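Local coordinates for methyltransferase small domain-containing protein (Thermoplasma acidophilum, PDB 1NE2), which is of unknown function but probably acts as a methyltransferase that uses S-adenosylmethionine, at residues B[136-147]-B[189-200]. Residues are numbered along the deposited sequence; the frame is centred on the assembly and turned at random.
Sequences FETSMWIYSIGN and EAVIFGVRNHSF
Ile142 and Val195 sit side by side on one face of the sheet, their CB atoms 4.4 Å apart, and the Phe136 ring, from the end of helix 126-138, covers Ile142 and meets Val195 with its edge. Its CZ lies 4.1 Å from Val195 CG1, while Ile142 CD1 rests over the centre of one ring face. Helix 151-161 packs along this same face, with Phe158 against Val195. On the other face Ile145 and Ile192 lie alongside each other, Ile145 CD1 3.8 Å from Ile192 CG1, and the Tyr143 ring leans against the backbone of Gly194, where no side chain gets in the way. Antiparallel backbone bonds pair Ile142 with Val195, Ser144 with Phe193 and Gly146 with Val191. This is the order 3-2-1-4-5-7-6 of a Rossmann-like methyltransferase sheet, with strand 187-197 the one reversed strand, slotted between 142-147 and 162-173. A water bridges Ser144 OG and Val191 O on the Phe193 side. Toward the C-terminus, Asn197 spans the turn after the helix. Its CG swings anti to the backbone N (chi1 -160°), bringing ND2 to Phe136 O and Ser139 O, each at 2.8 Å and both in the amide plane; the bond to Phe136 O arrives from above the carbonyl plane. OD1 accepts from Ser199 N in an Asx turn, which fixes the amide's rotation. At the outer edge Arg196, bent at chi2 (58°), lays CD over one face of the Trp141 indole, its guanidinium turned 71° from the ring. Arg196 NH1 makes a salt bridge with the C-terminal carboxylate, modelled at 2.6 Å from OXT of the poorly ordered Phe200. Cut back to an alanine, this position is likely to lose the chain that lies across the indole and to leave that carboxylate without its positive mate.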
# COMPACT_ATOMS: atom_id res chain seq x y z
N PHE B 136 -3.75 -9.68 10.94
CA PHE B 136 -2.49 -10.22 11.44
C PHE B 136 -1.60 -10.90 10.40
O PHE B 136 -0.43 -11.17 10.65
CB PHE B 136 -2.77 -11.14 12.62
CG PHE B 136 -3.06 -10.40 13.89
CD1 PHE B 136 -2.01 -9.89 14.66
CD2 PHE B 136 -4.36 -10.14 14.29
CE1 PHE B 136 -2.27 -9.14 15.81
CE2 PHE B 136 -4.63 -9.39 15.43
CZ PHE B 136 -3.58 -8.89 16.19
N GLU B 137 -2.16 -11.15 9.23
CA GLU B 137 -1.39 -11.77 8.16
C GLU B 137 -0.92 -10.67 7.21
O GLU B 137 -0.03 -10.88 6.38
CB GLU B 137 -2.29 -12.76 7.40
CG GLU B 137 -1.65 -13.39 6.18
CD GLU B 137 -2.62 -14.28 5.42
OE1 GLU B 137 -2.22 -14.85 4.39
OE2 GLU B 137 -3.79 -14.40 5.86
N THR B 138 -1.50 -9.48 7.38
CA THR B 138 -1.23 -8.34 6.51
C THR B 138 -0.36 -7.18 7.01
O THR B 138 0.49 -6.67 6.27
CB THR B 138 -2.58 -7.71 6.05
OG1 THR B 138 -3.37 -8.69 5.37
CG2 THR B 138 -2.34 -6.53 5.11
N SER B 139 -0.57 -6.77 8.26
CA SER B 139 0.15 -5.61 8.77
C SER B 139 0.88 -5.73 10.10
O SER B 139 0.57 -6.60 10.92
CB SER B 139 -0.83 -4.43 8.87
OG SER B 139 -1.56 -4.28 7.66
N MSE B 140 1.83 -4.83 10.30
CA MSE B 140 2.63 -4.80 11.52
C MSE B 140 1.89 -4.10 12.66
O MSE B 140 1.98 -4.52 13.82
CB MSE B 140 3.96 -4.09 11.25
CG MSE B 140 4.83 -3.94 12.48
SE MSE B 140 6.70 -3.73 12.05
CE MSE B 140 6.77 -1.83 11.81
N TRP B 141 1.16 -3.04 12.33
CA TRP B 141 0.40 -2.27 13.32
C TRP B 141 -1.08 -2.34 12.98
O TRP B 141 -1.49 -1.97 11.89
CB TRP B 141 0.89 -0.83 13.34
CG TRP B 141 2.35 -0.71 13.62
CD1 TRP B 141 3.38 -0.74 12.72
CD2 TRP B 141 2.96 -0.61 14.91
NE1 TRP B 141 4.58 -0.66 13.37
CE2 TRP B 141 4.36 -0.58 14.72
CE3 TRP B 141 2.46 -0.54 16.22
CZ2 TRP B 141 5.27 -0.49 15.78
CZ3 TRP B 141 3.36 -0.44 17.28
CH2 TRP B 141 4.75 -0.42 17.05
N ILE B 142 -1.87 -2.81 13.93
CA ILE B 142 -3.30 -3.01 13.73
C ILE B 142 -4.16 -2.16 14.68
O ILE B 142 -3.96 -2.18 15.90
CB ILE B 142 -3.61 -4.52 13.92
CG1 ILE B 142 -2.88 -5.31 12.82
CG2 ILE B 142 -5.11 -4.77 13.88
CD1 ILE B 142 -2.67 -6.78 13.12
N TYR B 143 -5.11 -1.44 14.11
CA TYR B 143 -6.00 -0.56 14.88
C TYR B 143 -7.46 -0.85 14.57
O TYR B 143 -7.82 -1.13 13.43
CB TYR B 143 -5.71 0.90 14.55
CG TYR B 143 -4.34 1.38 14.98
CD1 TYR B 143 -4.15 1.94 16.24
CD2 TYR B 143 -3.25 1.29 14.12
CE1 TYR B 143 -2.90 2.41 16.64
CE2 TYR B 143 -1.98 1.75 14.51
CZ TYR B 143 -1.82 2.31 15.77
OH TYR B 143 -0.59 2.81 16.14
N SER B 144 -8.30 -0.74 15.59
CA SER B 144 -9.74 -0.98 15.43
C SER B 144 -10.53 -0.06 16.34
O SER B 144 -10.13 0.21 17.47
CB SER B 144 -10.08 -2.44 15.79
OG SER B 144 -11.48 -2.67 15.72
N ILE B 145 -11.66 0.42 15.83
CA ILE B 145 -12.53 1.27 16.63
C ILE B 145 -13.92 0.71 16.38
O ILE B 145 -14.33 0.51 15.24
CB ILE B 145 -12.45 2.78 16.23
CG1 ILE B 145 -13.36 3.59 17.16
CG2 ILE B 145 -12.86 2.98 14.78
CD1 ILE B 145 -13.13 5.09 17.13
N GLY B 146 -14.63 0.41 17.46
CA GLY B 146 -15.96 -0.14 17.32
C GLY B 146 -16.70 -0.31 18.63
O GLY B 146 -16.28 0.21 19.66
N ASN B 147 -17.81 -1.04 18.56
CA ASN B 147 -18.66 -1.31 19.72
C ASN B 147 -17.86 -1.93 20.86
O ASN B 147 -17.08 -2.86 20.65
CB ASN B 147 -19.80 -2.24 19.28
CG ASN B 147 -20.81 -2.49 20.38
OD1 ASN B 147 -21.77 -3.23 20.17
ND2 ASN B 147 -20.61 -1.89 21.54
N GLU B 189 -20.76 3.07 24.87
CA GLU B 189 -19.32 2.92 24.92
C GLU B 189 -18.73 2.24 23.69
O GLU B 189 -19.23 1.22 23.21
CB GLU B 189 -18.95 2.12 26.18
CG GLU B 189 -17.48 2.16 26.55
CD GLU B 189 -17.20 1.43 27.86
OE1 GLU B 189 -17.85 1.76 28.87
OE2 GLU B 189 -16.34 0.52 27.86
N ALA B 190 -17.66 2.84 23.16
CA ALA B 190 -16.97 2.27 22.02
C ALA B 190 -15.56 1.99 22.53
O ALA B 190 -15.20 2.43 23.63
CB ALA B 190 -16.92 3.28 20.86
N VAL B 191 -14.78 1.25 21.76
CA VAL B 191 -13.43 0.93 22.18
C VAL B 191 -12.44 1.05 21.04
O VAL B 191 -12.73 0.66 19.90
CB VAL B 191 -13.35 -0.50 22.78
CG1 VAL B 191 -13.68 -1.54 21.71
CG2 VAL B 191 -11.96 -0.75 23.35
N ILE B 192 -11.28 1.61 21.35
CA ILE B 192 -10.19 1.78 20.40
C ILE B 192 -9.07 0.83 20.79
O ILE B 192 -8.61 0.85 21.93
CB ILE B 192 -9.63 3.22 20.42
CG1 ILE B 192 -10.64 4.19 19.81
CG2 ILE B 192 -8.30 3.28 19.64
CD1 ILE B 192 -10.21 5.65 19.90
N PHE B 193 -8.65 0.01 19.83
CA PHE B 193 -7.56 -0.94 20.04
C PHE B 193 -6.38 -0.58 19.16
O PHE B 193 -6.57 -0.18 18.01
CB PHE B 193 -8.00 -2.37 19.68
CG PHE B 193 -8.71 -3.08 20.79
CD1 PHE B 193 -8.01 -3.48 21.92
CD2 PHE B 193 -10.07 -3.35 20.71
CE1 PHE B 193 -8.67 -4.14 22.97
CE2 PHE B 193 -10.74 -4.00 21.75
CZ PHE B 193 -10.03 -4.40 22.88
N GLY B 194 -5.18 -0.70 19.72
CA GLY B 194 -3.94 -0.45 19.00
C GLY B 194 -3.11 -1.67 19.33
O GLY B 194 -2.88 -1.94 20.52
N VAL B 195 -2.67 -2.42 18.32
CA VAL B 195 -1.91 -3.65 18.55
C VAL B 195 -0.66 -3.77 17.68
O VAL B 195 -0.68 -3.41 16.49
CB VAL B 195 -2.79 -4.90 18.26
CG1 VAL B 195 -2.14 -6.15 18.83
CG2 VAL B 195 -4.20 -4.70 18.83
N ARG B 196 0.43 -4.28 18.26
CA ARG B 196 1.66 -4.49 17.49
C ARG B 196 1.71 -5.98 17.16
O ARG B 196 1.73 -6.83 18.05
CB ARG B 196 2.89 -4.11 18.31
CG ARG B 196 4.21 -4.40 17.61
CD ARG B 196 4.30 -3.68 16.27
NE ARG B 196 5.64 -3.75 15.68
CZ ARG B 196 6.17 -4.85 15.14
NH1 ARG B 196 5.47 -5.97 15.10
NH2 ARG B 196 7.40 -4.82 14.65
N ASN B 197 1.71 -6.30 15.87
CA ASN B 197 1.74 -7.69 15.41
C ASN B 197 3.00 -8.42 15.88
O ASN B 197 4.10 -7.91 15.77
CB ASN B 197 1.69 -7.74 13.89
CG ASN B 197 1.24 -9.08 13.35
OD1 ASN B 197 1.41 -10.11 14.00
ND2 ASN B 197 0.68 -9.08 12.15
N HIS B 198 2.83 -9.63 16.42
CA HIS B 198 3.97 -10.43 16.87
C HIS B 198 4.78 -10.96 15.70
O HIS B 198 5.98 -11.21 15.83
CB HIS B 198 3.48 -11.62 17.70
CG HIS B 198 3.18 -11.29 19.13
ND1 HIS B 198 2.40 -12.10 19.92
CD2 HIS B 198 3.58 -10.26 19.91
CE1 HIS B 198 2.34 -11.59 21.14
NE2 HIS B 198 3.05 -10.47 21.16
N SER B 199 4.12 -11.15 14.56
CA SER B 199 4.78 -11.68 13.37
C SER B 199 5.90 -10.78 12.83
O SER B 199 7.07 -10.97 13.17
CB SER B 199 3.74 -11.92 12.27
OG SER B 199 2.77 -12.86 12.69
N PHE B 200 5.53 -9.82 11.99
CA PHE B 200 6.51 -8.91 11.41
C PHE B 200 6.37 -7.49 11.95
O PHE B 200 6.04 -6.58 11.16
CB PHE B 200 6.38 -8.90 9.89
CG PHE B 200 4.97 -9.05 9.39
CD1 PHE B 200 3.99 -8.13 9.77
CD2 PHE B 200 4.62 -10.10 8.56
CE1 PHE B 200 2.68 -8.27 9.31
CE2 PHE B 200 3.31 -10.24 8.10
CZ PHE B 200 2.34 -9.32 8.48
OXT PHE B 200 6.60 -7.30 13.17
O HOH W 1 -12.54 -1.96 18.28